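Local coordinates for protein fructose 1-phosphate kinase (Staphylococcus aureus, PDB 2JG5) that probably phosphorylates fructose 1-phosphate to fructose 1,6-bisphosphate at the expense of ATP, as a member of the PfkB carbohydrate kinase family, at residues N8-F20 and E85-Q97. Numbering follows the deposited sequence.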
ATOM      1  N   ASN A   8      -8.370   7.856 -12.282  1.00 29.72           N
ATOM      2  CA  ASN A   8      -8.120   6.861 -11.265  1.00 30.15           C
ATOM      3  C   ASN A   8      -6.611   6.524 -11.157  1.00 30.27           C
ATOM      4  O   ASN A   8      -6.207   5.376 -11.342  1.00 30.19           O
ATOM      5  CB  ASN A   8      -8.962   5.602 -11.574  1.00 30.61           C
ATOM      6  CG  ASN A   8      -8.974   4.597 -10.436  1.00 30.52           C
ATOM      7  OD1 ASN A   8      -8.570   4.906  -9.318  1.00 31.41           O
ATOM      8  ND2 ASN A   8      -9.436   3.384 -10.720  1.00 30.83           N
ATOM      9  N   PRO A   9      -5.773   7.530 -10.852  1.00 30.38           N
ATOM     10  CA  PRO A   9      -4.335   7.274 -10.757  1.00 30.36           C
ATOM     11  C   PRO A   9      -3.977   6.226  -9.699  1.00 30.66           C
ATOM     12  O   PRO A   9      -4.788   5.899  -8.821  1.00 30.62           O
ATOM     13  CB  PRO A   9      -3.774   8.638 -10.343  1.00 30.37           C
ATOM     14  CG  PRO A   9      -4.931   9.354  -9.734  1.00 29.94           C
ATOM     15  CD  PRO A   9      -6.090   8.940 -10.551  1.00 29.81           C
ATOM     16  N   SER A  10      -2.760   5.715  -9.764  1.00 30.53           N
ATOM     17  CA  SER A  10      -2.408   4.618  -8.887  1.00 30.79           C
ATOM     18  C   SER A  10      -1.020   4.716  -8.324  1.00 31.00           C
ATOM     19  O   SER A  10      -0.120   5.298  -8.931  1.00 31.58           O
ATOM     20  CB  SER A  10      -2.525   3.294  -9.642  1.00 30.78           C
ATOM     21  OG  SER A  10      -1.766   3.350 -10.828  1.00 29.98           O
ATOM     22  N   ILE A  11      -0.851   4.141  -7.144  1.00 31.24           N
ATOM     23  CA  ILE A  11       0.457   3.661  -6.771  1.00 31.03           C
ATOM     24  C   ILE A  11       0.555   2.265  -7.374  1.00 30.99           C
ATOM     25  O   ILE A  11      -0.323   1.409  -7.185  1.00 31.31           O
ATOM     26  CB  ILE A  11       0.690   3.651  -5.250  1.00 30.91           C
ATOM     27  CG1 ILE A  11       0.470   5.050  -4.688  1.00 30.63           C
ATOM     28  CG2 ILE A  11       2.123   3.171  -4.918  1.00 30.61           C
ATOM     29  CD1 ILE A  11       0.530   5.135  -3.186  1.00 30.10           C
ATOM     30  N   ASP A  12       1.601   2.062  -8.155  1.00 30.83           N
ATOM     31  CA  ASP A  12       1.905   0.747  -8.653  1.00 30.54           C
ATOM     32  C   ASP A  12       2.910   0.114  -7.691  1.00 30.43           C
ATOM     33  O   ASP A  12       4.101   0.386  -7.733  1.00 29.92           O
ATOM     34  CB  ASP A  12       2.406   0.834 -10.089  1.00 30.33           C
ATOM     35  CG  ASP A  12       1.372   1.459 -11.028  1.00 30.71           C
ATOM     36  OD1 ASP A  12       0.186   1.533 -10.647  1.00 29.47           O
ATOM     37  OD2 ASP A  12       1.738   1.869 -12.152  1.00 31.39           O
ATOM     38  N   TYR A  13       2.381  -0.707  -6.791  1.00 30.28           N
ATOM     39  CA  TYR A  13       3.186  -1.413  -5.813  1.00 29.95           C
ATOM     40  C   TYR A  13       3.788  -2.678  -6.446  1.00 30.16           C
ATOM     41  O   TYR A  13       3.127  -3.711  -6.577  1.00 29.83           O
ATOM     42  CB  TYR A  13       2.331  -1.719  -4.581  1.00 29.42           C
ATOM     43  CG  TYR A  13       3.065  -2.328  -3.410  1.00 28.23           C
ATOM     44  CD1 TYR A  13       4.433  -2.115  -3.222  1.00 28.64           C
ATOM     45  CD2 TYR A  13       2.382  -3.101  -2.473  1.00 27.39           C
ATOM     46  CE1 TYR A  13       5.102  -2.675  -2.139  1.00 29.28           C
ATOM     47  CE2 TYR A  13       3.043  -3.671  -1.382  1.00 29.45           C
ATOM     48  CZ  TYR A  13       4.401  -3.452  -1.224  1.00 28.89           C
ATOM     49  OH  TYR A  13       5.056  -3.988  -0.149  1.00 28.14           O
ATOM     50  N   VAL A  14       5.049  -2.568  -6.855  1.00 30.13           N
ATOM     51  CA  VAL A  14       5.733  -3.658  -7.528  1.00 29.90           C
ATOM     52  C   VAL A  14       6.431  -4.547  -6.497  1.00 30.07           C
ATOM     53  O   VAL A  14       7.214  -4.062  -5.684  1.00 30.36           O
ATOM     54  CB  VAL A  14       6.728  -3.148  -8.592  1.00 29.77           C
ATOM     55  CG1 VAL A  14       7.458  -4.310  -9.230  1.00 29.11           C
ATOM     56  CG2 VAL A  14       6.002  -2.338  -9.667  1.00 28.98           C
ATOM     57  N   ILE A  15       6.120  -5.841  -6.533  1.00 29.81           N
ATOM     58  CA  ILE A  15       6.621  -6.792  -5.554  1.00 29.54           C
ATOM     59  C   ILE A  15       7.353  -7.928  -6.256  1.00 29.69           C
ATOM     60  O   ILE A  15       6.774  -8.647  -7.081  1.00 29.72           O
ATOM     61  CB  ILE A  15       5.486  -7.371  -4.663  1.00 29.47           C
ATOM     62  CG1 ILE A  15       4.661  -6.243  -4.023  1.00 29.05           C
ATOM     63  CG2 ILE A  15       6.071  -8.292  -3.594  1.00 28.51           C
ATOM     64  CD1 ILE A  15       3.379  -6.712  -3.355  1.00 29.96           C
ATOM     65  N   PHE A  16       8.636  -8.067  -5.942  1.00 29.38           N
ATOM     66  CA  PHE A  16       9.411  -9.173  -6.446  1.00 29.31           C
ATOM     67  C   PHE A  16       9.367 -10.261  -5.408  1.00 29.37           C
ATOM     68  O   PHE A  16       9.652 -10.014  -4.226  1.00 29.29           O
ATOM     69  CB  PHE A  16      10.858  -8.761  -6.722  1.00 29.51           C
ATOM     70  CG  PHE A  16      11.011  -7.846  -7.904  1.00 29.91           C
ATOM     71  CD1 PHE A  16      10.680  -6.493  -7.805  1.00 30.61           C
ATOM     72  CD2 PHE A  16      11.488  -8.331  -9.112  1.00 29.35           C
ATOM     73  CE1 PHE A  16      10.818  -5.646  -8.899  1.00 30.38           C
ATOM     74  CE2 PHE A  16      11.629  -7.486 -10.214  1.00 30.20           C
ATOM     75  CZ  PHE A  16      11.297  -6.139 -10.104  1.00 29.60           C
ATOM     76  N   THR A  17       9.005 -11.464  -5.859  1.00 29.19           N
ATOM     77  CA  THR A  17       8.934 -12.644  -5.003  1.00 28.74           C
ATOM     78  C   THR A  17       9.016 -13.896  -5.855  1.00 28.80           C
ATOM     79  O   THR A  17       8.394 -13.974  -6.921  1.00 28.78           O
ATOM     80  CB  THR A  17       7.655 -12.635  -4.102  1.00 28.72           C
ATOM     81  OG1 THR A  17       7.803 -13.580  -3.037  1.00 28.53           O
ATOM     82  CG2 THR A  17       6.379 -12.916  -4.903  1.00 28.02           C
ATOM     83  N   ASN A  18       9.797 -14.865  -5.383  1.00 28.63           N
ATOM     84  CA  ASN A  18      10.039 -16.120  -6.096  1.00 28.36           C
ATOM     85  C   ASN A  18       9.055 -17.231  -5.717  1.00 28.78           C
ATOM     86  O   ASN A  18       8.626 -17.308  -4.567  1.00 28.26           O
ATOM     87  CB  ASN A  18      11.473 -16.588  -5.824  1.00 27.79           C
ATOM     88  CG  ASN A  18      11.881 -17.731  -6.707  1.00 27.10           C
ATOM     89  OD1 ASN A  18      11.958 -18.882  -6.263  1.00 26.14           O
ATOM     90  ND2 ASN A  18      12.131 -17.434  -7.976  1.00 26.01           N
ATOM     91  N   ASP A  19       8.740 -18.103  -6.684  1.00 30.01           N
ATOM     92  CA  ASP A  19       7.830 -19.251  -6.494  1.00 31.05           C
ATOM     93  C   ASP A  19       6.518 -18.795  -5.806  1.00 31.56           C
ATOM     94  O   ASP A  19       6.190 -19.261  -4.709  1.00 31.66           O
ATOM     95  CB  ASP A  19       8.499 -20.393  -5.679  1.00 30.95           C
ATOM     96  CG  ASP A  19       9.371 -21.350  -6.534  1.00 32.14           C
ATOM     97  OD1 ASP A  19       8.911 -21.863  -7.585  1.00 32.65           O
ATOM     98  OD2 ASP A  19      10.523 -21.632  -6.121  1.00 31.93           O
ATOM     99  N   PHE A  20       5.782 -17.881  -6.438  1.00 32.14           N
ATOM    100  CA  PHE A  20       4.537 -17.367  -5.847  1.00 33.04           C
ATOM    101  C   PHE A  20       3.594 -18.475  -5.379  1.00 33.36           C
ATOM    102  O   PHE A  20       3.067 -19.235  -6.188  1.00 33.52           O
ATOM    103  CB  PHE A  20       3.792 -16.440  -6.809  1.00 33.54           C
ATOM    104  CG  PHE A  20       2.511 -15.877  -6.235  1.00 34.10           C
ATOM    105  CD1 PHE A  20       2.545 -14.981  -5.170  1.00 33.31           C
ATOM    106  CD2 PHE A  20       1.272 -16.258  -6.756  1.00 35.09           C
ATOM    107  CE1 PHE A  20       1.367 -14.468  -4.632  1.00 34.52           C
ATOM    108  CE2 PHE A  20       0.086 -15.746  -6.228  1.00 35.13           C
ATOM    109  CZ  PHE A  20       0.132 -14.848  -5.166  1.00 34.95           C
ATOM    110  N   GLU A  85     -11.482   9.721  -0.325  1.00 32.61           N
ATOM    111  CA  GLU A  85     -10.943   8.373  -0.123  1.00 32.46           C
ATOM    112  C   GLU A  85      -9.558   8.208  -0.766  1.00 32.23           C
ATOM    113  O   GLU A  85      -9.151   9.010  -1.618  1.00 32.02           O
ATOM    114  CB  GLU A  85     -11.912   7.317  -0.671  1.00 32.48           C
ATOM    115  CG  GLU A  85     -13.251   7.273   0.048  1.00 33.75           C
ATOM    116  CD  GLU A  85     -14.092   6.085  -0.349  1.00 34.79           C
ATOM    117  OE1 GLU A  85     -13.637   5.257  -1.167  1.00 34.97           O
ATOM    118  OE2 GLU A  85     -15.221   5.987   0.161  1.00 36.93           O
ATOM    119  N   ASP A  86      -8.857   7.148  -0.365  1.00 31.83           N
ATOM    120  CA  ASP A  86      -7.489   6.905  -0.810  1.00 31.59           C
ATOM    121  C   ASP A  86      -7.339   6.598  -2.292  1.00 31.17           C
ATOM    122  O   ASP A  86      -8.072   5.774  -2.853  1.00 31.58           O
ATOM    123  CB  ASP A  86      -6.855   5.785   0.010  1.00 31.35           C
ATOM    124  CG  ASP A  86      -6.538   6.213   1.426  1.00 31.49           C
ATOM    125  OD1 ASP A  86      -6.668   7.413   1.749  1.00 32.02           O
ATOM    126  OD2 ASP A  86      -6.158   5.346   2.224  1.00 31.38           O
ATOM    127  N   THR A  87      -6.369   7.267  -2.909  1.00 30.65           N
ATOM    128  CA  THR A  87      -5.899   6.922  -4.246  1.00 30.28           C
ATOM    129  C   THR A  87      -5.552   5.437  -4.213  1.00 30.27           C
ATOM    130  O   THR A  87      -5.020   4.945  -3.209  1.00 30.44           O
ATOM    131  CB  THR A  87      -4.681   7.781  -4.639  1.00 30.09           C
ATOM    132  OG1 THR A  87      -5.113   9.128  -4.885  1.00 31.17           O
ATOM    133  CG2 THR A  87      -4.007   7.249  -5.887  1.00 28.85           C
ATOM    134  N   ARG A  88      -5.880   4.713  -5.278  1.00 29.84           N
ATOM    135  CA  ARG A  88      -5.712   3.249  -5.251  1.00 29.09           C
ATOM    136  C   ARG A  88      -4.263   2.793  -5.260  1.00 29.23           C
ATOM    137  O   ARG A  88      -3.371   3.517  -5.731  1.00 28.60           O
ATOM    138  CB  ARG A  88      -6.491   2.560  -6.374  1.00 28.51           C
ATOM    139  CG  ARG A  88      -6.123   3.007  -7.768  1.00 27.33           C
ATOM    140  CD  ARG A  88      -6.825   2.166  -8.800  1.00 25.49           C
ATOM    141  NE  ARG A  88      -6.641   2.732 -10.124  1.00 25.34           N
ATOM    142  CZ  ARG A  88      -6.763   2.070 -11.268  1.00 24.41           C
ATOM    143  NH1 ARG A  88      -7.052   0.775 -11.276  1.00 26.03           N
ATOM    144  NH2 ARG A  88      -6.581   2.712 -12.411  1.00 22.98           N
ATOM    145  N   ILE A  89      -4.065   1.590  -4.721  1.00 29.24           N
ATOM    146  CA  ILE A  89      -2.803   0.874  -4.793  1.00 29.67           C
ATOM    147  C   ILE A  89      -2.994  -0.401  -5.611  1.00 30.14           C
ATOM    148  O   ILE A  89      -3.674  -1.337  -5.193  1.00 30.17           O
ATOM    149  CB  ILE A  89      -2.207   0.513  -3.391  1.00 29.25           C
ATOM    150  CG1 ILE A  89      -2.005   1.782  -2.528  1.00 30.34           C
ATOM    151  CG2 ILE A  89      -0.883  -0.189  -3.588  1.00 28.10           C
ATOM    152  CD1 ILE A  89      -1.595   1.513  -1.044  1.00 29.12           C
ATOM    153  N   ASN A  90      -2.389  -0.408  -6.788  1.00 30.53           N
ATOM    154  CA  ASN A  90      -2.415  -1.543  -7.669  1.00 31.13           C
ATOM    155  C   ASN A  90      -1.200  -2.405  -7.386  1.00 31.20           C
ATOM    156  O   ASN A  90      -0.125  -1.878  -7.111  1.00 31.86           O
ATOM    157  CB  ASN A  90      -2.376  -1.054  -9.109  1.00 30.93           C
ATOM    158  CG  ASN A  90      -3.628  -0.312  -9.503  1.00 31.32           C
ATOM    159  OD1 ASN A  90      -4.601  -0.270  -8.750  1.00 31.59           O
ATOM    160  ND2 ASN A  90      -3.614   0.283 -10.696  1.00 31.44           N
ATOM    161  N   VAL A  91      -1.372  -3.722  -7.427  1.00 31.58           N
ATOM    162  CA  VAL A  91      -0.271  -4.639  -7.118  1.00 31.82           C
ATOM    163  C   VAL A  91       0.241  -5.358  -8.371  1.00 32.30           C
ATOM    164  O   VAL A  91      -0.540  -5.881  -9.148  1.00 32.28           O
ATOM    165  CB  VAL A  91      -0.647  -5.647  -6.004  1.00 31.55           C
ATOM    166  CG1 VAL A  91       0.513  -6.590  -5.710  1.00 31.06           C
ATOM    167  CG2 VAL A  91      -1.042  -4.911  -4.734  1.00 31.09           C
ATOM    168  N   LYS A  92       1.559  -5.359  -8.557  1.00 32.88           N
ATOM    169  CA  LYS A  92       2.203  -6.062  -9.662  1.00 33.43           C
ATOM    170  C   LYS A  92       3.148  -7.104  -9.080  1.00 33.75           C
ATOM    171  O   LYS A  92       4.168  -6.747  -8.484  1.00 33.84           O
ATOM    172  CB  LYS A  92       2.996  -5.080 -10.547  1.00 33.41           C
ATOM    173  CG  LYS A  92       2.335  -3.701 -10.778  1.00 34.23           C
ATOM    174  CD  LYS A  92       1.060  -3.806 -11.605  1.00 35.43           C
ATOM    175  CE  LYS A  92       0.164  -2.565 -11.456  1.00 36.87           C
ATOM    176  NZ  LYS A  92      -1.003  -2.571 -12.409  1.00 35.85           N
ATOM    177  N   LEU A  93       2.807  -8.382  -9.233  1.00 34.04           N
ATOM    178  CA  LEU A  93       3.628  -9.479  -8.702  1.00 34.47           C
ATOM    179  C   LEU A  93       4.600 -10.015  -9.742  1.00 34.75           C
ATOM    180  O   LEU A  93       4.209 -10.667 -10.724  1.00 34.56           O
ATOM    181  CB  LEU A  93       2.767 -10.620  -8.156  1.00 34.27           C
ATOM    182  CG  LEU A  93       1.766 -10.323  -7.040  1.00 35.33           C
ATOM    183  CD1 LEU A  93       1.014 -11.587  -6.678  1.00 34.72           C
ATOM    184  CD2 LEU A  93       2.452  -9.727  -5.812  1.00 36.66           C
ATOM    185  N   LYS A  94       5.876  -9.741  -9.516  1.00 35.28           N
ATOM    186  CA  LYS A  94       6.901 -10.179 -10.443  1.00 36.08           C
ATOM    187  C   LYS A  94       7.630 -11.410  -9.910  1.00 36.60           C
ATOM    188  O   LYS A  94       8.535 -11.298  -9.079  1.00 37.04           O
ATOM    189  CB  LYS A  94       7.860  -9.030 -10.773  1.00 36.03           C
ATOM    190  CG  LYS A  94       7.168  -7.783 -11.359  1.00 36.26           C
ATOM    191  CD  LYS A  94       8.165  -6.709 -11.778  1.00 36.32           C
ATOM    192  CE  LYS A  94       8.959  -7.110 -13.018  1.00 38.41           C
ATOM    193  NZ  LYS A  94      10.248  -6.349 -13.135  1.00 39.94           N
ATOM    194  N   THR A  95       7.190 -12.581 -10.372  1.00 37.14           N
ATOM    195  CA  THR A  95       7.893 -13.849 -10.169  1.00 37.76           C
ATOM    196  C   THR A  95       8.556 -14.198 -11.495  1.00 38.15           C
ATOM    197  O   THR A  95       9.243 -13.364 -12.082  1.00 38.57           O
ATOM    198  CB  THR A  95       6.931 -14.994  -9.762  1.00 37.55           C
ATOM    199  OG1 THR A  95       6.112 -14.572  -8.669  1.00 37.69           O
ATOM    200  CG2 THR A  95       7.714 -16.261  -9.357  1.00 37.67           C
ATOM    201  N   GLY A  96       8.355 -15.428 -11.956  1.00 38.47           N
ATOM    202  CA  GLY A  96       8.618 -15.788 -13.344  1.00 38.80           C
ATOM    203  C   GLY A  96       7.442 -15.305 -14.178  1.00 38.82           C
ATOM    204  O   GLY A  96       7.589 -14.972 -15.351  1.00 39.20           O
ATOM    205  N   GLN A  97       6.268 -15.272 -13.560  1.00 38.69           N
ATOM    206  CA  GLN A  97       5.073 -14.743 -14.201  1.00 38.68           C
ATOM    207  C   GLN A  97       4.813 -13.297 -13.758  1.00 38.42           C
ATOM    208  O   GLN A  97       5.302 -12.859 -12.713  1.00 38.26           O
ATOM    209  CB  GLN A  97       3.862 -15.637 -13.896  1.00 38.83           C
ATOM    210  CG  GLN A  97       3.831 -16.962 -14.680  1.00 38.74           C
ATOM    211  CD  GLN A  97       4.446 -18.125 -13.923  1.00 39.27           C
ATOM    212  OE1 GLN A  97       4.131 -18.358 -12.754  1.00 39.28           O
ATOM    213  NE2 GLN A  97       5.315 -18.875 -14.595  1.00 39.02           N
TER
HETATM  214  O   HOH W   1      -7.102   6.163  -7.708  1.00 19.24           O
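Arg88 reaches back to Asn8 and grips one atom, the backbone O, side-on with two nitrogens: NE and NH2 each lie 2.9 Å from Asn8 O, which sits at the guanidinium edge, in its plane. With chi1 at 58° CG is wedged between backbone N and carbonyl carbon, and from there the chain runs extended to NE. The Asn8 amide lies over one guanidinium face, the planes 17° apart, and Asn90 ND2 lies over the opposite face, offset toward the rim. NH1 goes to Ala103 O. A water joins Asn8 OD1, Pro9 O and Arg88 N.

Beyond this clamp, strands 10-16 and 88-94 run parallel. Ile11, Tyr13 and Ile15 alternately donate to and accept from Arg88, Asn90, Lys92 and Lys94, with Lys92 N to Tyr13 O nearly straight.

On the face carrying Asp12, its carboxylate lies alongside the Asn90 amide and takes a bond from Ser10 OG (2.7 Å to Asp12 OD1). Farther along, Lys94 bends along Val14 and the Phe16 ring; its CD meets Val14 CG1 at 3.6 Å, while CB lies over a face of the ring. The other face is greasy: Ile15 CD1 touches Val91 CG1 at 3.7 Å, and Leu93 CD1 sits over the Phe20 ring, 3.9 Å from its centroid. Tyr13, its CG swung opposite the backbone N (chi1 -174°), sends its OH to Ile89 O of the second subunit; Phe20 packs on Phe20 of that subunit.

Strand 25-36 flanks 10-16, and 98-102 flanks 88-94, completing the four-stranded sheet that in PfkB kinases forms the lid. The chemistry implies a division of labour: the Arg88 clamp would steady the base of the lid, while the face carrying Ile11 and Tyr13 contributes to the dimer interface.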